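Local coordinates for protein glucose dehydrogenase (Serratia sp. FS14, PDB 7CDY) that belongs to the glucose/sorbosone dehydrogenase family of beta-propeller proteins and carries a bound calcium ion, at residues Thr149-Asp154 with Trp186-Arg191; Phe113-Lys118 with Gly142-Arg147; Ala73-Tyr78 with Tyr96-Asp101; Ser16-Pro21 with Leu63-Ala68; Val263-Ser268 with Leu290-Leu295. All coordinates share one frame; numbering follows the deposited sequence.

Contact 1. Residues Thr149-Asp154 with Trp186-Arg191; sequences TAQETD and WSYGHR
Gly189 N donates to Ala150 O over 3.1 Å, the single hydrogen bond between these segments. Its N-H...O angle is 148°, and the nitrogen stands well above the carbonyl plane of Ala150. The same oxygen lies at the edge of the Tyr188 ring, 3.7 Å from CD2.

The remaining contacts are packing. Ala150 CB presses on His190 O at 3.4 Å, a buried oxygen without a partner in the model. Gln151 bends at chi2 (-67°) and crosses Tyr188 at about a right angle, its NE2 coming 3.6 Å from Gly189 CA. Its amide is engaged by Asn226 and the carbonyl of Trp229.

Within 186-191, His190 NE2 shares a hydrogen bond with Ser187 OG (2.8 Å) while ND1 is hydrogen-bonded to Glu209; bonds at both ring nitrogens should fix the imidazole rotation. This side chain is about 6 Å from the bound calcium ion. The contact thus folds the loop between strands 137-140 and 160-163 onto the turn that follows strand 185-187, an edge strand of the same four-stranded propeller blade.

Contact 2. Residues Phe113-Lys118 with Gly142-Arg147; sequences FRQQPK and GENNQR
A type I' beta turn, Glu143 to Gln146, in the loop after strand 137-140 is tied here to the chain leaving strand 109-114, with Gln115 meeting Gly142 and Asn144 between two sheets of the propeller. Positive phi at both Asn144 and Asn145 identifies the turn, which Gln146 N closes by donating to Glu143 O.

Gln115 does the reaching: CG is anti to the backbone N (chi1 -179°), and the chain stays extended beyond it. NE2 donates to Gly142 O at 3.0 Å, with the acceptor close to the amide plane and the donor nearly along the C=O axis. Asn144 comes from the other segment, tip to tip with Gln115, and its ND2 donates to Gln115 OE1 at 3.0 Å, with an N-H...O angle of 158°. The two amide planes are 83° apart, so OE1 lies near the plane of the Asn144 amide while ND2 approaches from above that of Gln115.

Both buried amides are gripped further. Gln115 OE1 also accepts from Thr92 N; Asn144 ND2 also donates to His124 O, and its OD1 accepts from Leu119 N and Gln157 NE2. Glu143 turns its carboxylate back on the turn, and Asn145 N meets Glu143 OE1 at 2.9 Å from above the carboxylate plane.

Contact 3. Residues Ala73-Tyr78 with Tyr96-Asp101; sequences ASRRVY and YGRLSD
Antiparallel strand pairing joins Arg76-Tyr78 to Tyr96-Arg98 in the beta hairpin of strands 76-84 and 90-99, an outlying part of a propeller blade. Val77 and Gly97 form the hydrogen-bonded pair, with Val77 N donating to Gly97 O at 2.9 Å and Gly97 N to Val77 O at 3.0 Å; the pairs on each side, Arg76-Arg98 and Tyr78-Tyr96, are non-hydrogen-bonded. Leu99 N adds a third main-chain bond, to Arg75 O.

On the face carrying those residues, Arg76 covers Tyr96. A bend at chi3 (-66°) brings NE to 3.3 Å from Tyr96 CE1, and the guanidinium lies flat on the ring with planes 13° apart, a cation-pi stack in which CD adds a CH-pi contact. Tyr96 CB in turn sits over the Tyr78 ring, 3.9 Å from its centroid. Glu166 forms a salt bridge with Arg76 NH1 and a hydrogen bond with Tyr96 OH.

At the strand end, Arg75 grips two successive carbonyls, NE to Leu99 O at 2.8 Å and NH2 to Ser100 O at 3.0 Å. Arg98 crosses it, its NH2 meeting the syn lone pair of Asp101 OD1 at 2.9 Å; Asp101 probably eases the nearness of the two arginine charges.

Strand 62-67 lies on one side of the hairpin and strands 106-107 and 109-114 on the other, while Phe71 of helix 71-74 packs against Val77 and Leu99.

Contact 4. Residues Ser16-Pro21 with Leu63-Ala68; sequences SLAFLP and LEVLPA
Ser16-Phe19 and Leu63-Pro67 run nearly parallel, their axes 8° apart and 5.7 Å apart at closest approach, yet they belong to different sheets and side chains and a water bridge the gap.

Ser16 supplies the polar link. Its OG, anti to the backbone N (chi1 -180°), donates to Glu64 OE1 at 2.7 Å, from above the carboxylate plane, and accepts from Val65 N at 3.0 Å with an almost straight N-H...O angle of 172°. One hydroxyl therefore joins a carboxylate and a main-chain amide. The carboxylate is anchored further, OE1 by Lys128 and OE2 by Arg323 and Leu129 N, which probably stabilises its negative charge in this buried place. A water lies between the strands, 2.9 Å from Leu17 O and 2.7 Å from Val65 O.

Further along, the contact becomes apolar. Ala18 CB meets Pro67 CD at 3.3 Å, tighter than usual carbon packing, and Leu20 CD2 reaches Pro67 CG at 3.9 Å, crossing the proline ring at about a right angle. Val65 CG1 lies 4.2 Å from Ala18 CB.

Leu63 and Glu64 form a classic beta bulge opposite Ser80 in their own sheet. Nearly parallel strands of neighbouring sheets, packed side by side, are what a beta-propeller sets around its axis.

Contact 5. Residues Val263-Ser268 with Leu290-Leu295; sequences VSPGLS and LAQKAL
Gln292 crosses Pro265 obliquely, and its side chain can be followed outward from CB. CB is 4.0 Å from Pro265 O, and CG, anti to the carbonyl carbon (chi1 -76°), passes Pro265 CA. CD comes 3.6 Å from Pro265 CA, and OE1 is 3.6 Å from Pro265 CB while accepting from Arg310. At the tip, Gln292 NE2 donates to two waters, at 2.9 and 3.0 Å; the first donates on to Val263 O and the second to Ser264 O.

Main-chain bonds fasten the rest: Gln292 N to Pro265 O at 3.1 Å, and Leu290 N to Gly266 O at 2.9 Å with an N-H...O angle of 176°. The backbone angles of Gly266, with positive phi, by themselves call for glycine. Leu290 CD1 packs on Ser268 CB at 3.7 Å.

Lys293 and Ala294 form a G1 beta bulge opposite Ala289, in the turn between strands 284-289 and 294-301. Through the two main-chain bonds, the chain entering strand 267-273 is held to this hairpin turn of its own antiparallel propeller blade.

How the contacts relate
Contact 4 lies nearest the centre of the chain and joins different sheets through a buried hydroxyl, a water and apolar packing. Contact 3, farther out, is ordinary strand pairing within one sheet, with arginines and tyrosines on a partly exposed face. The two share that sheet and touch: Tyr78 N and Leu66 O, 2.9 Å apart, probably form a hydrogen bond. Contacts 1 and 2 are both buried and both hold the loop between strands 137-140 and 160-163; they meet where Arg191 O lies 3.1 Å from Glu143 N. Contact 2 relies on side-chain amides, contact 1 on one main-chain bond. Contact 5, partly buried and separate from the others, combines main-chain bonds with water bridges.

Contact 1. Residues Thr149-Asp154 with Trp186-Arg191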
# COMPACT_ATOMS: atom_id res chain seq x y z
N THR A 149 10.90 10.66 -13.23
CA THR A 149 11.82 9.86 -12.44
C THR A 149 11.38 8.40 -12.32
O THR A 149 12.23 7.54 -12.04
CB THR A 149 12.06 10.47 -11.05
OG1 THR A 149 10.83 10.46 -10.30
CG2 THR A 149 12.59 11.90 -11.17
N ALA A 150 10.11 8.09 -12.57
CA ALA A 150 9.66 6.70 -12.54
C ALA A 150 10.37 5.85 -13.58
O ALA A 150 10.53 4.64 -13.39
CB ALA A 150 8.14 6.62 -12.73
N GLN A 151 10.82 6.47 -14.68
CA GLN A 151 11.53 5.78 -15.75
C GLN A 151 13.03 5.69 -15.51
O GLN A 151 13.71 4.95 -16.22
CB GLN A 151 11.30 6.50 -17.08
CG GLN A 151 9.87 6.41 -17.59
CD GLN A 151 9.50 5.00 -17.97
OE1 GLN A 151 10.19 4.38 -18.79
NE2 GLN A 151 8.45 4.46 -17.36
N GLU A 152 13.56 6.44 -14.55
CA GLU A 152 15.00 6.56 -14.39
C GLU A 152 15.51 5.41 -13.53
O GLU A 152 15.07 5.22 -12.39
CB GLU A 152 15.35 7.93 -13.83
CG GLU A 152 14.93 9.03 -14.81
CD GLU A 152 15.06 10.44 -14.29
OE1 GLU A 152 15.86 10.68 -13.37
OE2 GLU A 152 14.36 11.33 -14.82
N THR A 153 16.43 4.62 -14.08
CA THR A 153 16.86 3.40 -13.41
C THR A 153 17.76 3.65 -12.21
O THR A 153 17.94 2.74 -11.40
CB THR A 153 17.56 2.45 -14.39
OG1 THR A 153 18.75 3.07 -14.89
CG2 THR A 153 16.63 2.10 -15.55
N ASP A 154 18.31 4.85 -12.09
CA ASP A 154 19.18 5.19 -10.96
C ASP A 154 18.43 5.90 -9.83
O ASP A 154 19.07 6.36 -8.88
CB ASP A 154 20.38 6.02 -11.43
CG ASP A 154 19.98 7.32 -12.10
OD1 ASP A 154 18.84 7.43 -12.61
OD2 ASP A 154 20.82 8.24 -12.14
N TRP A 186 12.50 -4.05 -8.24
CA TRP A 186 11.79 -5.16 -8.87
C TRP A 186 11.17 -4.73 -10.19
O TRP A 186 11.41 -5.37 -11.22
CB TRP A 186 10.70 -5.68 -7.91
CG TRP A 186 9.89 -6.83 -8.43
CD1 TRP A 186 8.64 -6.78 -9.00
CD2 TRP A 186 10.26 -8.21 -8.42
NE1 TRP A 186 8.22 -8.04 -9.34
CE2 TRP A 186 9.20 -8.94 -8.98
CE3 TRP A 186 11.40 -8.90 -7.98
CZ2 TRP A 186 9.23 -10.33 -9.12
CZ3 TRP A 186 11.43 -10.29 -8.12
CH2 TRP A 186 10.36 -10.98 -8.68
N SER A 187 10.37 -3.66 -10.19
CA SER A 187 9.75 -3.13 -11.40
C SER A 187 9.73 -1.61 -11.33
O SER A 187 9.90 -1.02 -10.26
CB SER A 187 8.34 -3.69 -11.61
OG SER A 187 7.52 -3.42 -10.47
N TYR A 188 9.52 -0.98 -12.48
CA TYR A 188 9.61 0.47 -12.57
C TYR A 188 8.46 1.02 -13.40
O TYR A 188 7.61 0.27 -13.89
CB TYR A 188 11.01 0.91 -13.04
CG TYR A 188 11.38 0.66 -14.48
CD1 TYR A 188 11.56 -0.63 -14.97
CD2 TYR A 188 11.61 1.72 -15.33
CE1 TYR A 188 11.93 -0.84 -16.29
CE2 TYR A 188 12.00 1.52 -16.65
CZ TYR A 188 12.16 0.24 -17.11
OH TYR A 188 12.53 0.04 -18.43
N GLY A 189 8.42 2.34 -13.55
CA GLY A 189 7.32 2.96 -14.28
C GLY A 189 6.00 2.96 -13.55
O GLY A 189 4.95 2.84 -14.20
N HIS A 190 6.02 3.11 -12.23
CA HIS A 190 4.82 3.22 -11.41
C HIS A 190 4.61 4.67 -10.99
O HIS A 190 5.57 5.45 -10.89
CB HIS A 190 4.97 2.33 -10.16
CG HIS A 190 5.17 0.88 -10.49
ND1 HIS A 190 4.17 0.09 -11.02
CD2 HIS A 190 6.27 0.09 -10.40
CE1 HIS A 190 4.63 -1.13 -11.22
NE2 HIS A 190 5.90 -1.16 -10.85
N ARG A 191 3.34 5.05 -10.79
CA ARG A 191 3.02 6.42 -10.41
C ARG A 191 2.91 6.61 -8.89
O ARG A 191 3.84 7.12 -8.27
CB ARG A 191 1.76 6.91 -11.13
CG ARG A 191 1.47 8.38 -10.89
CD ARG A 191 0.25 8.82 -11.69
NE ARG A 191 -0.13 10.20 -11.37
CZ ARG A 191 -0.83 10.53 -10.30
NH1 ARG A 191 -1.28 9.59 -9.48
NH2 ARG A 191 -1.11 11.81 -10.07

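Contact 2. Residues Phe113-Lys118 with Gly142-Arg147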
# COMPACT_ATOMS: atom_id res chain seq x y z
N PHE A 113 15.75 0.79 4.85
CA PHE A 113 15.68 1.17 3.45
C PHE A 113 15.17 2.59 3.35
O PHE A 113 14.21 2.96 4.04
CB PHE A 113 14.75 0.23 2.66
CG PHE A 113 14.42 0.74 1.29
CD1 PHE A 113 15.32 0.57 0.24
CD2 PHE A 113 13.25 1.45 1.05
CE1 PHE A 113 15.05 1.08 -1.02
CE2 PHE A 113 12.97 1.96 -0.21
CZ PHE A 113 13.87 1.76 -1.24
N ARG A 114 15.76 3.37 2.45
CA ARG A 114 15.33 4.73 2.19
C ARG A 114 15.21 4.94 0.70
O ARG A 114 16.13 4.61 -0.05
CB ARG A 114 16.36 5.74 2.69
CG ARG A 114 16.47 5.83 4.16
CD ARG A 114 17.30 7.03 4.54
NE ARG A 114 17.07 7.33 5.94
CZ ARG A 114 17.69 6.72 6.94
NH1 ARG A 114 18.62 5.80 6.69
NH2 ARG A 114 17.39 7.03 8.19
N GLN A 115 14.09 5.51 0.28
CA GLN A 115 13.99 6.03 -1.07
C GLN A 115 15.01 7.14 -1.26
O GLN A 115 15.10 8.07 -0.44
CB GLN A 115 12.58 6.59 -1.24
CG GLN A 115 12.30 7.15 -2.61
CD GLN A 115 10.84 7.55 -2.78
OE1 GLN A 115 10.26 8.24 -1.93
NE2 GLN A 115 10.25 7.11 -3.87
N GLN A 116 15.79 7.06 -2.34
CA GLN A 116 16.74 8.08 -2.69
C GLN A 116 16.67 8.31 -4.20
O GLN A 116 16.48 7.35 -4.96
CB GLN A 116 18.17 7.67 -2.33
CG GLN A 116 18.41 7.54 -0.84
CD GLN A 116 18.38 8.86 -0.10
OE1 GLN A 116 18.16 9.92 -0.68
NE2 GLN A 116 18.61 8.81 1.21
N PRO A 117 16.82 9.55 -4.66
CA PRO A 117 16.90 10.76 -3.83
C PRO A 117 15.56 11.06 -3.17
O PRO A 117 14.55 10.42 -3.48
CB PRO A 117 17.24 11.85 -4.85
CG PRO A 117 16.67 11.34 -6.15
CD PRO A 117 16.88 9.85 -6.10
N LYS A 118 15.55 11.99 -2.22
CA LYS A 118 14.31 12.47 -1.64
C LYS A 118 13.82 13.65 -2.47
O LYS A 118 14.50 14.68 -2.56
CB LYS A 118 14.54 12.90 -0.19
CG LYS A 118 14.86 11.77 0.78
CD LYS A 118 15.22 12.34 2.16
CE LYS A 118 15.54 11.26 3.17
NZ LYS A 118 14.29 10.55 3.61
N GLY A 142 6.03 5.61 -4.65
CA GLY A 142 5.61 6.60 -5.61
C GLY A 142 6.79 7.37 -6.17
O GLY A 142 7.93 7.25 -5.72
N GLU A 143 6.50 8.19 -7.18
CA GLU A 143 7.58 8.99 -7.83
C GLU A 143 7.68 10.42 -7.25
O GLU A 143 8.29 11.23 -7.90
CB GLU A 143 7.54 8.98 -9.37
CG GLU A 143 6.17 9.03 -10.03
CD GLU A 143 5.27 10.24 -9.76
OE1 GLU A 143 5.09 10.58 -8.61
OE2 GLU A 143 4.72 10.77 -10.72
N ASN A 144 7.10 10.66 -6.06
CA ASN A 144 7.29 11.92 -5.34
C ASN A 144 6.73 13.13 -6.10
O ASN A 144 7.07 14.28 -5.77
CB ASN A 144 8.77 12.19 -4.99
CG ASN A 144 9.38 11.22 -3.96
OD1 ASN A 144 10.58 11.31 -3.71
ND2 ASN A 144 8.60 10.32 -3.37
N ASN A 145 5.90 12.89 -7.12
CA ASN A 145 5.33 13.91 -7.99
C ASN A 145 6.35 14.50 -8.96
O ASN A 145 6.16 15.61 -9.45
CB ASN A 145 4.54 15.00 -7.25
CG ASN A 145 3.45 15.61 -8.10
OD1 ASN A 145 2.99 15.01 -9.08
ND2 ASN A 145 3.05 16.83 -7.76
N GLN A 146 7.43 13.78 -9.24
CA GLN A 146 8.38 14.14 -10.30
C GLN A 146 8.23 13.06 -11.38
O GLN A 146 8.92 12.04 -11.37
CB GLN A 146 9.79 14.22 -9.75
CG GLN A 146 9.95 15.32 -8.70
CD GLN A 146 9.74 16.71 -9.28
OE1 GLN A 146 10.10 16.97 -10.43
NE2 GLN A 146 9.16 17.61 -8.49
N ARG A 147 7.31 13.30 -12.32
CA ARG A 147 6.84 12.23 -13.20
C ARG A 147 7.94 11.46 -13.93
O ARG A 147 7.90 10.22 -13.91
CB ARG A 147 5.77 12.77 -14.18
CG ARG A 147 4.50 13.34 -13.54
CD ARG A 147 3.47 13.77 -14.60
NE ARG A 147 4.07 14.73 -15.53
CZ ARG A 147 4.04 16.04 -15.36
NH1 ARG A 147 4.66 16.83 -16.22
NH2 ARG A 147 3.39 16.57 -14.33

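Contact 3. Residues Ala73-Tyr78 with Tyr96-Asp101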
# COMPACT_ATOMS: atom_id res chain seq x y z
N ALA A 73 6.65 -15.30 17.12
CA ALA A 73 7.96 -15.55 17.70
C ALA A 73 8.76 -14.26 17.93
O ALA A 73 9.25 -14.02 19.04
CB ALA A 73 8.75 -16.52 16.81
N SER A 74 8.90 -13.41 16.90
CA SER A 74 9.85 -12.31 16.95
C SER A 74 9.26 -11.00 17.46
O SER A 74 10.02 -10.12 17.89
CB SER A 74 10.34 -11.97 15.53
OG SER A 74 9.22 -11.57 14.72
N ARG A 75 7.94 -10.86 17.41
CA ARG A 75 7.25 -9.60 17.69
C ARG A 75 7.76 -8.44 16.83
O ARG A 75 7.58 -7.27 17.18
CB ARG A 75 7.21 -9.27 19.19
CG ARG A 75 6.52 -10.37 19.99
CD ARG A 75 6.31 -10.01 21.45
NE ARG A 75 5.45 -8.83 21.63
CZ ARG A 75 4.12 -8.84 21.57
NH1 ARG A 75 3.45 -9.95 21.30
NH2 ARG A 75 3.47 -7.70 21.78
N ARG A 76 8.37 -8.74 15.69
CA ARG A 76 8.92 -7.70 14.84
C ARG A 76 7.81 -7.01 14.04
O ARG A 76 6.93 -7.67 13.49
CB ARG A 76 9.94 -8.32 13.88
CG ARG A 76 10.55 -7.31 12.93
CD ARG A 76 11.68 -7.92 12.11
NE ARG A 76 12.82 -8.29 12.94
CZ ARG A 76 13.94 -8.81 12.47
NH1 ARG A 76 14.06 -9.03 11.16
NH2 ARG A 76 14.92 -9.11 13.30
N VAL A 77 7.88 -5.68 14.00
CA VAL A 77 6.89 -4.86 13.31
C VAL A 77 7.63 -3.92 12.36
O VAL A 77 8.48 -3.13 12.80
CB VAL A 77 6.02 -4.05 14.28
CG1 VAL A 77 5.03 -3.18 13.50
CG2 VAL A 77 5.27 -5.00 15.21
N TYR A 78 7.31 -4.01 11.07
CA TYR A 78 7.82 -3.09 10.06
C TYR A 78 6.89 -1.89 9.92
O TYR A 78 5.66 -2.02 10.05
CB TYR A 78 7.93 -3.79 8.70
CG TYR A 78 8.97 -4.89 8.65
CD1 TYR A 78 8.72 -6.13 9.23
CD2 TYR A 78 10.20 -4.69 8.02
CE1 TYR A 78 9.68 -7.14 9.20
CE2 TYR A 78 11.16 -5.70 7.98
CZ TYR A 78 10.88 -6.92 8.57
OH TYR A 78 11.83 -7.93 8.55
N TYR A 96 12.12 -1.38 11.00
CA TYR A 96 11.41 -2.26 11.90
C TYR A 96 11.91 -2.07 13.32
O TYR A 96 13.02 -1.59 13.55
CB TYR A 96 11.46 -3.73 11.47
CG TYR A 96 12.82 -4.42 11.60
CD1 TYR A 96 13.30 -4.83 12.85
CD2 TYR A 96 13.57 -4.73 10.47
CE1 TYR A 96 14.53 -5.49 12.96
CE2 TYR A 96 14.80 -5.39 10.57
CZ TYR A 96 15.26 -5.77 11.83
OH TYR A 96 16.46 -6.42 11.96
N GLY A 97 11.04 -2.43 14.26
CA GLY A 97 11.40 -2.59 15.65
C GLY A 97 10.68 -3.79 16.22
O GLY A 97 10.05 -4.56 15.47
N ARG A 98 10.77 -4.00 17.53
CA ARG A 98 10.10 -5.11 18.18
C ARG A 98 9.01 -4.56 19.09
O ARG A 98 9.30 -3.72 19.95
CB ARG A 98 11.08 -5.95 18.99
CG ARG A 98 10.42 -7.14 19.65
CD ARG A 98 11.40 -7.94 20.51
NE ARG A 98 10.77 -9.14 21.06
CZ ARG A 98 10.10 -9.17 22.21
NH1 ARG A 98 9.93 -8.05 22.92
NH2 ARG A 98 9.57 -10.31 22.63
N LEU A 99 7.78 -5.03 18.91
CA LEU A 99 6.72 -4.61 19.82
C LEU A 99 6.94 -5.27 21.17
O LEU A 99 7.02 -6.50 21.26
CB LEU A 99 5.35 -4.97 19.24
CG LEU A 99 4.14 -4.46 20.05
CD1 LEU A 99 4.18 -2.94 20.14
CD2 LEU A 99 2.84 -4.93 19.43
N SER A 100 7.03 -4.46 22.22
CA SER A 100 7.32 -5.02 23.54
C SER A 100 6.22 -5.99 23.96
O SER A 100 5.09 -5.93 23.50
CB SER A 100 7.47 -3.89 24.58
OG SER A 100 6.25 -3.14 24.69
N ASP A 101 6.58 -6.89 24.89
CA ASP A 101 5.64 -7.92 25.33
C ASP A 101 4.35 -7.34 25.87
O ASP A 101 3.29 -7.95 25.72
CB ASP A 101 6.29 -8.80 26.41
CG ASP A 101 7.49 -9.59 25.92
OD1 ASP A 101 7.72 -9.66 24.70
OD2 ASP A 101 8.20 -10.15 26.77

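Contact 4. Residues Ser16-Pro21 with Leu63-Ala68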
# COMPACT_ATOMS: atom_id res chain seq x y z
N SER A 16 -3.15 2.51 7.80
CA SER A 16 -2.84 1.09 7.65
C SER A 16 -3.34 0.35 8.88
O SER A 16 -3.36 0.89 9.98
CB SER A 16 -1.31 0.90 7.56
OG SER A 16 -0.90 -0.46 7.41
N LEU A 17 -3.73 -0.91 8.67
CA LEU A 17 -3.98 -1.80 9.79
C LEU A 17 -3.35 -3.15 9.53
O LEU A 17 -3.17 -3.56 8.39
CB LEU A 17 -5.47 -1.94 10.12
CG LEU A 17 -6.31 -2.86 9.24
CD1 LEU A 17 -6.36 -4.30 9.77
CD2 LEU A 17 -7.72 -2.31 9.09
N ALA A 18 -3.09 -3.86 10.62
CA ALA A 18 -2.53 -5.20 10.53
C ALA A 18 -2.97 -6.03 11.73
O ALA A 18 -2.92 -5.56 12.87
CB ALA A 18 -1.01 -5.16 10.50
N PHE A 19 -3.40 -7.25 11.47
CA PHE A 19 -3.79 -8.15 12.54
C PHE A 19 -2.58 -8.75 13.23
O PHE A 19 -1.58 -9.09 12.58
CB PHE A 19 -4.68 -9.26 12.01
CG PHE A 19 -6.13 -8.89 11.95
CD1 PHE A 19 -6.65 -8.23 10.85
CD2 PHE A 19 -6.98 -9.18 13.00
CE1 PHE A 19 -7.98 -7.88 10.79
CE2 PHE A 19 -8.31 -8.84 12.95
CZ PHE A 19 -8.81 -8.18 11.85
N LEU A 20 -2.67 -8.86 14.55
CA LEU A 20 -1.75 -9.64 15.36
C LEU A 20 -2.35 -11.03 15.56
O LEU A 20 -3.55 -11.23 15.30
CB LEU A 20 -1.56 -8.95 16.71
CG LEU A 20 -0.93 -7.55 16.65
CD1 LEU A 20 -0.62 -7.07 18.05
CD2 LEU A 20 0.34 -7.55 15.80
N PRO A 21 -1.55 -12.01 15.99
CA PRO A 21 -2.06 -13.38 16.09
C PRO A 21 -3.18 -13.54 17.11
O PRO A 21 -3.31 -12.76 18.06
CB PRO A 21 -0.82 -14.18 16.53
CG PRO A 21 0.34 -13.38 16.05
CD PRO A 21 -0.10 -11.94 16.21
N LEU A 63 2.80 5.63 7.59
CA LEU A 63 2.07 4.94 6.53
C LEU A 63 1.79 3.49 6.92
O LEU A 63 0.90 3.25 7.74
CB LEU A 63 2.78 5.11 5.18
CG LEU A 63 3.03 6.59 4.82
CD1 LEU A 63 3.92 6.71 3.59
CD2 LEU A 63 1.74 7.39 4.63
N GLU A 64 2.50 2.51 6.36
CA GLU A 64 2.14 1.11 6.57
C GLU A 64 2.65 0.59 7.91
O GLU A 64 3.76 0.92 8.33
CB GLU A 64 2.72 0.23 5.45
CG GLU A 64 2.11 -1.17 5.35
CD GLU A 64 0.88 -1.20 4.48
OE1 GLU A 64 -0.11 -0.49 4.78
OE2 GLU A 64 0.89 -1.91 3.45
N VAL A 65 1.87 -0.29 8.53
CA VAL A 65 2.33 -1.15 9.61
C VAL A 65 2.19 -2.60 9.14
O VAL A 65 1.15 -3.00 8.63
CB VAL A 65 1.58 -0.89 10.93
CG1 VAL A 65 0.05 -1.06 10.79
CG2 VAL A 65 2.12 -1.80 12.04
N LEU A 66 3.27 -3.38 9.30
CA LEU A 66 3.28 -4.77 8.85
C LEU A 66 4.09 -5.63 9.81
O LEU A 66 5.33 -5.61 9.78
CB LEU A 66 3.81 -4.89 7.42
CG LEU A 66 3.85 -6.30 6.82
CD1 LEU A 66 2.52 -6.99 6.97
CD2 LEU A 66 4.26 -6.26 5.35
N PRO A 67 3.42 -6.40 10.66
CA PRO A 67 4.13 -7.40 11.46
C PRO A 67 4.87 -8.37 10.56
O PRO A 67 4.45 -8.69 9.44
CB PRO A 67 3.00 -8.12 12.20
CG PRO A 67 1.88 -7.10 12.24
CD PRO A 67 1.99 -6.37 10.95
N ALA A 68 6.02 -8.82 11.03
CA ALA A 68 6.76 -9.84 10.30
C ALA A 68 5.93 -11.12 10.21
O ALA A 68 5.07 -11.37 11.07
CB ALA A 68 8.08 -10.14 11.03
O HOH W 1 -0.69 -4.34 7.16

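Contact 5. Residues Val263-Ser268 with Leu290-Leu295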
# COMPACT_ATOMS: atom_id res chain seq x y z
N VAL A 263 -12.14 6.50 -15.37
CA VAL A 263 -12.54 7.46 -14.35
C VAL A 263 -12.02 6.93 -13.02
O VAL A 263 -12.37 5.81 -12.61
CB VAL A 263 -14.06 7.67 -14.33
CG1 VAL A 263 -14.44 8.72 -13.28
CG2 VAL A 263 -14.56 8.09 -15.73
N SER A 264 -11.16 7.69 -12.36
CA SER A 264 -10.44 7.19 -11.18
C SER A 264 -11.33 7.06 -9.95
O SER A 264 -11.87 8.07 -9.49
CB SER A 264 -9.29 8.10 -10.81
OG SER A 264 -8.31 8.13 -11.83
N PRO A 265 -11.47 5.87 -9.36
CA PRO A 265 -12.11 5.79 -8.04
C PRO A 265 -11.22 6.29 -6.91
O PRO A 265 -11.74 6.60 -5.83
CB PRO A 265 -12.41 4.30 -7.88
CG PRO A 265 -12.25 3.69 -9.26
CD PRO A 265 -11.19 4.53 -9.91
N GLY A 266 -9.90 6.38 -7.13
CA GLY A 266 -8.95 6.67 -6.08
C GLY A 266 -8.58 5.42 -5.31
O GLY A 266 -8.82 5.33 -4.11
N LEU A 267 -7.98 4.44 -6.00
CA LEU A 267 -7.75 3.12 -5.40
C LEU A 267 -6.82 3.21 -4.20
O LEU A 267 -5.75 3.83 -4.27
CB LEU A 267 -7.12 2.19 -6.43
CG LEU A 267 -7.78 2.07 -7.80
CD1 LEU A 267 -6.98 1.10 -8.65
CD2 LEU A 267 -9.25 1.65 -7.71
N SER A 268 -7.21 2.56 -3.11
CA SER A 268 -6.41 2.57 -1.89
C SER A 268 -6.73 1.33 -1.08
O SER A 268 -7.90 1.08 -0.76
CB SER A 268 -6.74 3.82 -1.07
OG SER A 268 -5.84 3.96 0.01
N LEU A 290 -11.08 6.01 -2.50
CA LEU A 290 -11.08 7.26 -1.75
C LEU A 290 -12.03 8.28 -2.36
O LEU A 290 -12.99 8.72 -1.72
CB LEU A 290 -9.66 7.83 -1.67
CG LEU A 290 -8.64 7.01 -0.88
CD1 LEU A 290 -7.22 7.46 -1.21
CD2 LEU A 290 -8.89 7.12 0.61
N ALA A 291 -11.80 8.65 -3.62
CA ALA A 291 -12.58 9.72 -4.24
C ALA A 291 -14.04 9.30 -4.42
O ALA A 291 -14.95 10.11 -4.21
CB ALA A 291 -11.96 10.12 -5.57
N GLN A 292 -14.28 8.04 -4.79
CA GLN A 292 -15.65 7.57 -4.99
C GLN A 292 -16.29 7.01 -3.73
O GLN A 292 -17.46 6.61 -3.77
CB GLN A 292 -15.73 6.58 -6.17
CG GLN A 292 -15.67 7.29 -7.52
CD GLN A 292 -15.59 6.33 -8.69
OE1 GLN A 292 -15.83 5.14 -8.55
NE2 GLN A 292 -15.24 6.86 -9.86
N LYS A 293 -15.57 6.98 -2.61
CA LYS A 293 -16.13 6.69 -1.29
C LYS A 293 -16.88 5.36 -1.28
O LYS A 293 -18.08 5.27 -0.99
CB LYS A 293 -17.02 7.84 -0.79
CG LYS A 293 -16.29 9.16 -0.68
CD LYS A 293 -17.22 10.29 -0.25
CE LYS A 293 -16.47 11.61 -0.18
NZ LYS A 293 -17.35 12.71 0.31
N ALA A 294 -16.16 4.30 -1.63
CA ALA A 294 -16.79 3.00 -1.82
C ALA A 294 -15.76 1.89 -1.69
O ALA A 294 -14.56 2.13 -1.55
CB ALA A 294 -17.51 2.92 -3.17
N LEU A 295 -16.26 0.66 -1.72
CA LEU A 295 -15.44 -0.54 -1.74
C LEU A 295 -15.69 -1.27 -3.05
O LEU A 295 -16.84 -1.51 -3.42
CB LEU A 295 -15.82 -1.43 -0.56
CG LEU A 295 -15.06 -2.75 -0.42
CD1 LEU A 295 -13.58 -2.51 -0.13
CD2 LEU A 295 -15.70 -3.59 0.68
O HOH W 2 -14.79 4.74 -11.77
O HOH W 3 -14.37 9.76 -9.72